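Local coordinates for protein beta-galactosidase/beta-glucuronidase (PDB 6MVF) that binds flavin mononucleotide and, as a family 2 glycoside hydrolase of a human gut bacterium, probably cleaves beta-glucuronides, at residues Met184-Pro189 and Thr196-Ser201; Val212-Glu217 and Ile236-Pro241; Arg561-Asp566 and Gly585-Gln590. All coordinates share one frame; numbering follows the deposited sequence.

Interaction 1 of 3, residues Met184-Pro189 and Thr196-Ser201; sequences MVTPKP and TFEIKS. With FMN (flavin mononucleotide), chain G.
Met184 lies alongside the start of Lys200, its CG 3.9 Å from Lys200 CB, and both side chains leave the hairpin on the same face. Its CG stands between the backbone N and the carbonyl carbon (chi1 65°), and the chain bends again at SD, which brings the thioether to the dimethylbenzene end of the flavin, with SD 3.7 Å from FMN C8 and CE beside the two ring methyls. Met184 thus lends the FMN pocket an apolar contact at the very point where it pairs with Lys200.

The strands form an antiparallel beta hairpin. Met184-Lys200, Thr186-Glu198 and Lys188-Thr196 are hydrogen-bonded pairs; the Thr186 N to Glu198 O bond, 2.7 Å, is almost straight, whereas in the return bond Glu198 N stands 36° above the plane of the Thr186 carbonyl. On the same face as these pairs a water joins Thr186 O, Thr196 OG1 and Glu198 OE2, lying 2.6 Å from Thr196 OG1. Lys188 crosses Glu198 with its aliphatic part, CE 4.0 Å from OE2, while the ammonium NZ stays 5.5 Å from that oxygen, too far for an ion pair. Thr186 OG1 is turned instead to Tyr386, another residue of the flavin pocket.

The other face is apolar. Val185 and Ile199 run side by side; Val185 CG1 also meets the edge of the Phe197 ring, and Pro187 CB sits over a face of that ring, 4.0 Å from CD2. These groups point into an immunoglobulin-like beta-sandwich, where strand 211-217 packs on Phe197 and Ile199, strand 265-274 contributes Val274, and strand 236-240 continues the sheet beyond strand 195-204.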
loop_
_atom_site.group_PDB
_atom_site.type_symbol
_atom_site.label_atom_id
_atom_site.label_comp_id
_atom_site.label_asym_id
_atom_site.label_seq_id
_atom_site.Cartn_x
_atom_site.Cartn_y
_atom_site.Cartn_z
ATOM N N MET A 184 -29.152 15.062 5.814
ATOM C CA MET A 184 -29.314 14.754 7.224
ATOM C C MET A 184 -30.007 13.400 7.386
ATOM O O MET A 184 -30.911 13.043 6.616
ATOM C CB MET A 184 -30.074 15.862 7.952
ATOM C CG MET A 184 -31.490 16.049 7.504
ATOM S SD MET A 184 -32.234 17.432 8.380
ATOM C CE MET A 184 -32.206 16.861 10.088
ATOM N N VAL A 185 -29.545 12.631 8.368
ATOM C CA VAL A 185 -29.957 11.244 8.536
ATOM C C VAL A 185 -30.276 11.030 10.003
ATOM O O VAL A 185 -29.404 11.197 10.860
ATOM C CB VAL A 185 -28.871 10.249 8.071
ATOM C CG1 VAL A 185 -29.385 8.822 8.144
ATOM C CG2 VAL A 185 -28.356 10.589 6.643
ATOM N N THR A 186 -31.510 10.638 10.292
ATOM C CA THR A 186 -31.901 10.302 11.649
ATOM C C THR A 186 -32.190 8.815 11.733
ATOM O O THR A 186 -33.262 8.365 11.313
ATOM C CB THR A 186 -33.125 11.122 12.067
ATOM O OG1 THR A 186 -32.855 12.517 11.868
ATOM C CG2 THR A 186 -33.469 10.870 13.525
ATOM N N PRO A 187 -31.262 8.003 12.224
ATOM C CA PRO A 187 -31.529 6.569 12.385
ATOM C C PRO A 187 -32.163 6.264 13.732
ATOM O O PRO A 187 -31.744 6.778 14.768
ATOM C CB PRO A 187 -30.125 5.941 12.291
ATOM C CG PRO A 187 -29.183 7.080 11.840
ATOM C CD PRO A 187 -29.828 8.314 12.351
ATOM N N LYS A 188 -33.176 5.398 13.727
ATOM C CA LYS A 188 -33.775 4.981 14.999
ATOM C C LYS A 188 -34.085 3.489 15.003
ATOM O O LYS A 188 -34.604 2.950 14.009
ATOM C CB LYS A 188 -35.062 5.757 15.329
ATOM C CG LYS A 188 -34.839 7.225 15.636
ATOM C CD LYS A 188 -36.156 7.953 15.831
ATOM C CE LYS A 188 -35.951 9.440 16.120
ATOM N NZ LYS A 188 -35.416 9.680 17.483
ATOM N N PRO A 189 -33.789 2.805 16.107
ATOM C CA PRO A 189 -34.166 1.390 16.220
ATOM C C PRO A 189 -35.675 1.237 16.300
ATOM O O PRO A 189 -36.395 2.126 16.754
ATOM C CB PRO A 189 -33.488 0.947 17.520
ATOM C CG PRO A 189 -33.352 2.218 18.316
ATOM C CD PRO A 189 -33.071 3.293 17.298
ATOM N N THR A 196 -35.287 2.554 11.268
ATOM C CA THR A 196 -35.722 3.553 10.310
ATOM C C THR A 196 -34.601 4.569 10.149
ATOM O O THR A 196 -33.902 4.896 11.114
ATOM C CB THR A 196 -37.004 4.256 10.765
ATOM O OG1 THR A 196 -36.807 4.763 12.089
ATOM C CG2 THR A 196 -38.183 3.297 10.762
ATOM N N PHE A 197 -34.410 5.025 8.919
ATOM C CA PHE A 197 -33.489 6.105 8.590
ATOM C C PHE A 197 -34.374 7.163 7.969
ATOM O O PHE A 197 -34.753 7.036 6.801
ATOM C CB PHE A 197 -32.403 5.668 7.610
ATOM C CG PHE A 197 -31.514 4.587 8.137
ATOM C CD1 PHE A 197 -32.001 3.308 8.361
ATOM C CD2 PHE A 197 -30.174 4.849 8.408
ATOM C CE1 PHE A 197 -31.158 2.308 8.858
ATOM C CE2 PHE A 197 -29.320 3.854 8.900
ATOM C CZ PHE A 197 -29.799 2.582 9.118
ATOM N N GLU A 198 -34.759 8.161 8.752
ATOM C CA GLU A 198 -35.387 9.334 8.176
ATOM C C GLU A 198 -34.283 10.156 7.554
ATOM O O GLU A 198 -33.326 10.529 8.234
ATOM C CB GLU A 198 -36.139 10.134 9.230
ATOM C CG GLU A 198 -37.182 9.316 9.954
ATOM C CD GLU A 198 -37.718 10.027 11.190
ATOM O OE1 GLU A 198 -38.511 10.986 11.016
ATOM O OE2 GLU A 198 -37.333 9.642 12.328
ATOM N N ILE A 199 -34.401 10.412 6.264
ATOM C CA ILE A 199 -33.377 11.085 5.482
ATOM C C ILE A 199 -33.992 12.310 4.821
ATOM O O ILE A 199 -35.123 12.254 4.315
ATOM C CB ILE A 199 -32.802 10.123 4.420
ATOM C CG1 ILE A 199 -32.252 8.870 5.092
ATOM C CG2 ILE A 199 -31.739 10.811 3.557
ATOM C CD1 ILE A 199 -32.146 7.724 4.128
ATOM N N LYS A 200 -33.252 13.412 4.825
ATOM C CA LYS A 200 -33.560 14.537 3.955
ATOM C C LYS A 200 -32.273 15.034 3.315
ATOM O O LYS A 200 -31.260 15.208 3.998
ATOM C CB LYS A 200 -34.256 15.671 4.719
ATOM C CG LYS A 200 -34.794 16.799 3.812
ATOM C CD LYS A 200 -36.147 17.317 4.328
ATOM C CE LYS A 200 -36.549 18.674 3.738
ATOM N NZ LYS A 200 -36.548 19.750 4.795
ATOM N N SER A 201 -32.304 15.239 2.008
ATOM C CA SER A 201 -31.210 15.887 1.300
ATOM C C SER A 201 -31.726 17.181 0.681
ATOM O O SER A 201 -32.932 17.439 0.636
ATOM C CB SER A 201 -30.607 14.968 0.234
ATOM O OG SER A 201 -31.568 14.617 -0.751
HETATM N N1 FMN G . -31.479 23.589 4.380
HETATM C C2 FMN G . -30.813 23.703 3.229
HETATM O O2 FMN G . -31.224 24.427 2.320
HETATM N N3 FMN G . -29.681 23.076 2.995
HETATM C C4 FMN G . -29.125 22.280 3.854
HETATM O O4 FMN G . -28.073 21.702 3.629
HETATM C C4A FMN G . -29.788 22.097 5.099
HETATM N N5 FMN G . -29.224 21.309 5.969
HETATM C C5A FMN G . -29.780 21.094 7.144
HETATM C C6 FMN G . -29.161 20.253 8.032
HETATM C C7 FMN G . -29.717 20.012 9.237
HETATM C C7M FMN G . -29.040 19.107 10.190
HETATM C C8 FMN G . -30.967 20.671 9.595
HETATM C C8M FMN G . -31.576 20.427 10.930
HETATM C C9 FMN G . -31.585 21.513 8.698
HETATM C C9A FMN G . -31.041 21.748 7.472
HETATM N N10 FMN G . -31.645 22.619 6.578
HETATM C C10 FMN G . -31.025 22.808 5.345
HETATM C "C1'" FMN G . -32.920 23.193 6.986
HETATM C "C2'" FMN G . -33.118 24.671 7.221
HETATM O "O2'" FMN G . -32.749 24.797 8.571
HETATM C "C3'" FMN G . -34.568 25.097 7.153
HETATM O "O3'" FMN G . -35.310 24.127 6.447
HETATM C "C4'" FMN G . -34.811 26.392 6.411
HETATM O "O4'" FMN G . -33.989 26.347 5.255
HETATM C "C5'" FMN G . -34.559 27.654 7.239
HETATM O "O5'" FMN G . -33.264 28.178 7.006
HETATM P P FMN G . -32.565 29.255 7.934
HETATM O O1P FMN G . -31.734 29.997 6.965
HETATM O O2P FMN G . -33.693 30.023 8.557
HETATM O O3P FMN G . -31.764 28.569 8.989
HETATM O O HOH W 1 -35.714 7.101 12.052
#

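Interaction 2 of 3, residues Val212-Glu217 and Ile236-Pro241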
loop_
_atom_site.group_PDB
_atom_site.type_symbol
_atom_site.label_atom_id
_atom_site.label_comp_id
_atom_site.label_asym_id
_atom_site.label_seq_id
_atom_site.Cartn_x
_atom_site.Cartn_y
_atom_site.Cartn_z
ATOM N N VAL A 212 -33.664 11.879 -6.632
ATOM C CA VAL A 212 -32.669 11.500 -5.640
ATOM C C VAL A 212 -32.858 10.016 -5.319
ATOM O O VAL A 212 -33.914 9.607 -4.816
ATOM C CB VAL A 212 -32.767 12.367 -4.377
ATOM C CG1 VAL A 212 -31.810 11.845 -3.301
ATOM C CG2 VAL A 212 -32.455 13.828 -4.708
ATOM N N MET A 213 -31.840 9.210 -5.629
ATOM C CA MET A 213 -31.870 7.772 -5.385
ATOM C C MET A 213 -31.042 7.500 -4.139
ATOM O O MET A 213 -29.833 7.737 -4.125
ATOM C CB MET A 213 -31.345 6.989 -6.584
ATOM C CG MET A 213 -32.073 7.304 -7.893
ATOM S SD MET A 213 -31.510 6.278 -9.272
ATOM C CE MET A 213 -29.732 6.436 -9.055
ATOM N N TYR A 214 -31.708 7.034 -3.091
ATOM C CA TYR A 214 -31.092 6.747 -1.809
ATOM C C TYR A 214 -30.759 5.272 -1.718
ATOM O O TYR A 214 -31.588 4.424 -2.049
ATOM C CB TYR A 214 -32.034 7.099 -0.666
ATOM C CG TYR A 214 -32.364 8.560 -0.506
ATOM C CD1 TYR A 214 -31.400 9.461 -0.092
ATOM C CD2 TYR A 214 -33.657 9.030 -0.718
ATOM C CE1 TYR A 214 -31.702 10.784 0.088
ATOM C CE2 TYR A 214 -33.968 10.363 -0.543
ATOM C CZ TYR A 214 -32.982 11.231 -0.129
ATOM O OH TYR A 214 -33.260 12.562 0.051
ATOM N N SER A 215 -29.563 4.970 -1.240
ATOM C CA SER A 215 -29.123 3.601 -1.053
ATOM C C SER A 215 -28.438 3.486 0.303
ATOM O O SER A 215 -27.646 4.354 0.675
ATOM C CB SER A 215 -28.173 3.184 -2.178
ATOM O OG SER A 215 -27.496 1.978 -1.851
ATOM N N ILE A 216 -28.753 2.433 1.053
ATOM C CA ILE A 216 -28.161 2.199 2.370
ATOM C C ILE A 216 -27.313 0.932 2.298
ATOM O O ILE A 216 -27.816 -0.143 1.940
ATOM C CB ILE A 216 -29.228 2.090 3.475
ATOM C CG1 ILE A 216 -29.979 3.412 3.650
ATOM C CG2 ILE A 216 -28.577 1.728 4.795
ATOM C CD1 ILE A 216 -31.166 3.336 4.568
ATOM N N GLU A 217 -26.031 1.058 2.644
ATOM C CA GLU A 217 -25.077 -0.045 2.638
ATOM C C GLU A 217 -24.763 -0.456 4.070
ATOM O O GLU A 217 -24.586 0.400 4.941
ATOM C CB GLU A 217 -23.792 0.349 1.894
ATOM C CG GLU A 217 -24.027 0.612 0.409
ATOM C CD GLU A 217 -22.875 1.331 -0.289
ATOM O OE1 GLU A 217 -21.935 1.817 0.394
ATOM O OE2 GLU A 217 -22.917 1.418 -1.541
ATOM N N ILE A 236 -37.704 11.117 3.012
ATOM C CA ILE A 236 -38.193 9.749 2.932
ATOM C C ILE A 236 -37.706 9.037 4.176
ATOM O O ILE A 236 -36.694 9.419 4.769
ATOM C CB ILE A 236 -37.691 9.042 1.644
ATOM C CG1 ILE A 236 -38.422 7.724 1.435
ATOM C CG2 ILE A 236 -36.202 8.770 1.716
ATOM C CD1 ILE A 236 -39.790 7.895 0.878
ATOM N N SER A 237 -38.418 7.992 4.571
ATOM C CA SER A 237 -37.983 7.132 5.662
ATOM C C SER A 237 -37.731 5.731 5.119
ATOM O O SER A 237 -38.622 5.140 4.502
ATOM C CB SER A 237 -39.027 7.109 6.764
ATOM O OG SER A 237 -38.748 6.061 7.663
ATOM N N ILE A 238 -36.521 5.206 5.339
ATOM C CA ILE A 238 -36.115 3.908 4.813
ATOM C C ILE A 238 -35.906 2.945 5.971
ATOM O O ILE A 238 -35.314 3.308 6.990
ATOM C CB ILE A 238 -34.834 4.011 3.969
ATOM C CG1 ILE A 238 -34.877 5.264 3.079
ATOM C CG2 ILE A 238 -34.626 2.727 3.179
ATOM C CD1 ILE A 238 -33.984 5.170 1.878
ATOM N N TYR A 239 -36.382 1.719 5.809
ATOM C CA TYR A 239 -36.358 0.709 6.854
ATOM C C TYR A 239 -35.332 -0.367 6.523
ATOM O O TYR A 239 -35.336 -0.922 5.423
ATOM C CB TYR A 239 -37.738 0.081 7.011
ATOM C CG TYR A 239 -37.763 -1.052 8.005
ATOM C CD1 TYR A 239 -37.951 -0.807 9.368
ATOM C CD2 TYR A 239 -37.595 -2.371 7.590
ATOM C CE1 TYR A 239 -37.972 -1.838 10.284
ATOM C CE2 TYR A 239 -37.611 -3.415 8.502
ATOM C CZ TYR A 239 -37.802 -3.144 9.848
ATOM O OH TYR A 239 -37.822 -4.183 10.752
ATOM N N VAL A 240 -34.470 -0.673 7.478
ATOM C CA VAL A 240 -33.483 -1.744 7.366
ATOM C C VAL A 240 -33.878 -2.838 8.350
ATOM O O VAL A 240 -33.952 -2.578 9.561
ATOM C CB VAL A 240 -32.057 -1.235 7.649
ATOM C CG1 VAL A 240 -31.072 -2.399 7.739
ATOM C CG2 VAL A 240 -31.618 -0.232 6.593
ATOM N N PRO A 241 -34.147 -4.058 7.901
ATOM C CA PRO A 241 -34.403 -5.146 8.847
ATOM C C PRO A 241 -33.114 -5.616 9.505
ATOM O O PRO A 241 -32.011 -5.420 8.991
ATOM C CB PRO A 241 -35.010 -6.243 7.970
ATOM C CG PRO A 241 -34.445 -5.986 6.629
ATOM C CD PRO A 241 -34.230 -4.504 6.499
#
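Ile216 and Ile238 interdigitate, pointing in opposite directions, between the two sheets of the family's immunoglobulin-like beta-sandwich. Strands 212-217 and 236-240 belong to opposing layers: their axes come within 9.2 Å and cross at -28°, the aligned type of face-to-face sheet packing, in which side chains alone bridge the gap.

The bumps alternate along the interface. On one layer Tyr214 and Ile216 project, on the other Ile236, Ile238 and Val240, each strand offering every second residue. Ile216 has CG1 anti to the carbonyl carbon (chi1 -65°) and extends from there, so its CD1 becomes a knob reaching across to the branch point of Ile238, 3.8 Å from CB and equally near CG2. Its other branch, CG2, settles against Val240 CG2 at 4.0 Å, and the isoleucine thereby occupies the hollow between Ile238 and Val240. In return, Ile238 pushes CD1 into the dip at the base of Tyr214, 3.7 Å from its CB. At the far end, Ile236 keeps its longer branch directed elsewhere and offers CG2, which approaches the CD2-CE2 side of the tyrosine ring obliquely, 3.5 Å from CD2.

Around these side chains, Phe197 fills in beside Ile216 and Val240, while Ala225 and Ala227 of strand 223-230 lie against Ile238, small residues meeting a bulky one. The edge of strand 236-240 turned from strand 195-204 meets the second subunit, whose Thr650 OG1 and Ser648 OG hydrogen-bond Ser237 O and Tyr239 O, so the sandwich also forms part of a subunit interface.

The polar tip among the touching side chains, Tyr214 OH, is hydrogen-bonded to Ser201 OG and Thr234 O, and Val212 CG1 lies 3.4 Å above one face of its ring, toward the rim.

Interaction 3 of 3, residues Arg561-Asp566 and Gly585-Gln590; sequences RKTRKD and GRRHAQ
Asp566 accepts the amide of Gly585: Gly585 N donates to OD2 over 2.6 Å, meeting it on the syn side and 30° out of the carboxylate plane. This is the close end of a loop-to-loop contact joining the segment that leads into helix 566-575 with a type I turn from Gly585 to His588. Gly585 has positive phi, a conformation glycine accepts easily.

The rest is looser. Arg587 reaches toward the other loop, and a bend at chi3 (-74°) turns its guanidinium to Asp566; its NH2 makes a long salt bridge to OD1, 3.6 Å, with the two planar groups 45° apart, and a weak bond to Arg564 O. Glu507 forms the stronger salt bridge to that NH2. Thr563 CG2 sits over one face of the guanidinium, 3.7 Å from NH1.

Between carboxylate and turn, water takes over: one molecule links OD1 to the N and NE of Arg586, another joins OD2 to Arg587 N, 3.0 Å from that amide. Arg586 itself continues to Glu223 of the third subunit.

With an alanine in place of this aspartate, the Gly585 amide would probably lose its acceptor, both waters one of their ties and Arg587 a carboxylate partner.

Three successive turn amides, one directly and two through water, and a guanidinium thus converge on one carboxylate, which is likely to favour its negative charge.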
loop_
_atom_site.group_PDB
_atom_site.type_symbol
_atom_site.label_atom_id
_atom_site.label_comp_id
_atom_site.label_asym_id
_atom_site.label_seq_id
_atom_site.Cartn_x
_atom_site.Cartn_y
_atom_site.Cartn_z
ATOM N N ARG A 561 2.403 12.892 22.558
ATOM C CA ARG A 561 1.716 11.602 22.516
ATOM C C ARG A 561 2.628 10.428 22.817
ATOM O O ARG A 561 2.225 9.289 22.613
ATOM C CB ARG A 561 1.013 11.362 21.168
ATOM C CG ARG A 561 -0.418 11.902 21.105
ATOM C CD ARG A 561 -0.494 13.398 21.460
ATOM N NE ARG A 561 -1.778 14.024 21.145
ATOM C CZ ARG A 561 -2.105 15.269 21.494
ATOM N NH1 ARG A 561 -1.243 16.023 22.169
ATOM N NH2 ARG A 561 -3.298 15.765 21.173
ATOM N N LYS A 562 3.838 10.668 23.316
ATOM C CA LYS A 562 4.824 9.603 23.472
ATOM C C LYS A 562 4.802 8.926 24.843
ATOM O O LYS A 562 5.038 7.716 24.926
ATOM C CB LYS A 562 6.229 10.149 23.204
ATOM C CG LYS A 562 6.490 10.471 21.759
ATOM C CD LYS A 562 7.981 10.587 21.472
ATOM C CE LYS A 562 8.212 10.708 19.980
ATOM N NZ LYS A 562 7.504 9.616 19.255
ATOM N N THR A 563 4.546 9.669 25.925
ATOM C CA THR A 563 4.789 9.184 27.280
ATOM C C THR A 563 3.487 9.166 28.067
ATOM O O THR A 563 2.895 10.217 28.337
ATOM C CB THR A 563 5.852 10.031 27.995
ATOM O OG1 THR A 563 7.061 10.010 27.242
ATOM C CG2 THR A 563 6.164 9.471 29.367
ATOM N N ARG A 564 3.063 7.966 28.441
ATOM C CA ARG A 564 1.921 7.763 29.309
ATOM C C ARG A 564 2.349 7.968 30.755
ATOM O O ARG A 564 3.244 7.265 31.256
ATOM C CB ARG A 564 1.368 6.363 29.103
ATOM C CG ARG A 564 0.800 6.134 27.714
ATOM C CD ARG A 564 0.887 4.664 27.324
ATOM N NE ARG A 564 0.233 4.405 26.048
ATOM C CZ ARG A 564 0.735 4.771 24.870
ATOM N NH1 ARG A 564 1.908 5.408 24.812
ATOM N NH2 ARG A 564 0.057 4.516 23.749
ATOM N N LYS A 565 1.719 8.929 31.428
ATOM C CA LYS A 565 2.041 9.145 32.822
ATOM C C LYS A 565 1.453 8.017 33.664
ATOM O O LYS A 565 0.665 7.195 33.191
ATOM C CB LYS A 565 1.532 10.506 33.274
ATOM C CG LYS A 565 2.068 11.651 32.450
ATOM C CD LYS A 565 1.470 12.944 32.916
ATOM C CE LYS A 565 1.746 14.030 31.926
ATOM N NZ LYS A 565 0.971 15.239 32.315
ATOM N N ASP A 566 1.853 7.966 34.933
ATOM C CA ASP A 566 1.357 6.891 35.788
ATOM C C ASP A 566 -0.155 6.998 35.988
ATOM O O ASP A 566 -0.826 5.981 36.196
ATOM C CB ASP A 566 2.111 6.891 37.127
ATOM C CG ASP A 566 3.546 6.294 37.019
ATOM O OD1 ASP A 566 3.920 5.669 35.980
ATOM O OD2 ASP A 566 4.307 6.460 38.001
ATOM N N GLY A 585 6.028 4.716 39.004
ATOM C CA GLY A 585 7.202 5.370 39.541
ATOM C C GLY A 585 8.518 5.073 38.857
ATOM O O GLY A 585 9.568 5.317 39.464
ATOM N N ARG A 586 8.503 4.587 37.605
ATOM C CA ARG A 586 9.758 4.279 36.921
ATOM C C ARG A 586 10.652 5.522 36.774
ATOM O O ARG A 586 11.886 5.398 36.779
ATOM C CB ARG A 586 9.479 3.656 35.549
ATOM C CG ARG A 586 9.051 4.699 34.556
ATOM C CD ARG A 586 8.773 4.195 33.178
ATOM N NE ARG A 586 7.712 3.205 33.100
ATOM C CZ ARG A 586 7.253 2.745 31.942
ATOM N NH1 ARG A 586 7.768 3.210 30.808
ATOM N NH2 ARG A 586 6.301 1.822 31.909
ATOM N N ARG A 587 10.055 6.719 36.647
ATOM C CA ARG A 587 10.823 7.956 36.577
ATOM C C ARG A 587 11.283 8.434 37.950
ATOM O O ARG A 587 12.178 9.285 38.027
ATOM C CB ARG A 587 10.017 9.043 35.855
ATOM C CG ARG A 587 9.899 8.776 34.358
ATOM C CD ARG A 587 8.810 9.584 33.655
ATOM N NE ARG A 587 7.471 9.095 33.947
ATOM C CZ ARG A 587 6.839 8.131 33.282
ATOM N NH1 ARG A 587 7.412 7.517 32.244
ATOM N NH2 ARG A 587 5.624 7.774 33.666
ATOM N N HIS A 588 10.732 7.882 39.033
ATOM C CA HIS A 588 11.349 8.001 40.356
ATOM C C HIS A 588 12.462 6.948 40.447
ATOM O O HIS A 588 12.419 6.006 41.241
ATOM C CB HIS A 588 10.297 7.842 41.452
ATOM C CG HIS A 588 10.769 8.224 42.824
ATOM N ND1 HIS A 588 9.898 8.440 43.874
ATOM C CD2 HIS A 588 12.015 8.413 43.325
ATOM C CE1 HIS A 588 10.588 8.760 44.956
ATOM N NE2 HIS A 588 11.874 8.746 44.651
ATOM N N ALA A 589 13.470 7.133 39.580
ATOM C CA ALA A 589 14.466 6.094 39.321
ATOM C C ALA A 589 15.374 5.846 40.526
ATOM O O ALA A 589 15.733 4.699 40.815
ATOM C CB ALA A 589 15.293 6.473 38.097
ATOM N N GLN A 590 15.764 6.893 41.238
ATOM C CA GLN A 590 16.677 6.773 42.371
ATOM C C GLN A 590 15.899 6.989 43.664
ATOM O O GLN A 590 15.325 8.060 43.875
ATOM C CB GLN A 590 17.825 7.772 42.228
ATOM C CG GLN A 590 18.851 7.358 41.174
ATOM C CD GLN A 590 19.699 8.521 40.699
ATOM O OE1 GLN A 590 19.356 9.667 40.934
ATOM N NE2 GLN A 590 20.807 8.228 40.017
HETATM O O HOH W 2 6.314 3.805 35.874
HETATM O O HOH W 3 7.209 7.527 37.148
#

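Interactions 1 and 2 are parts of one sandwich, their centres 9 Å apart. Strand 195-204 pairs with strand 236-240 through Phe197 N to Ile238 O, 2.7 Å, and Ile199 CG2 packs 3.5 Å from Tyr214 CE1. Interaction 1 borders the flavin directly; interaction 2 lies one layer behind, the Tyr214 side chain about 11 Å from FMN. Interaction 3 sits on the opposite side of the chain's centre, its nearest atoms about 28 Å from interaction 1 and 31 Å from interaction 2, away from the flavin. Assembly brings the distant pair together: Met213 of 212-217 packs on Thr563 of the second subunit, and Thr563 here on Met213 of the third.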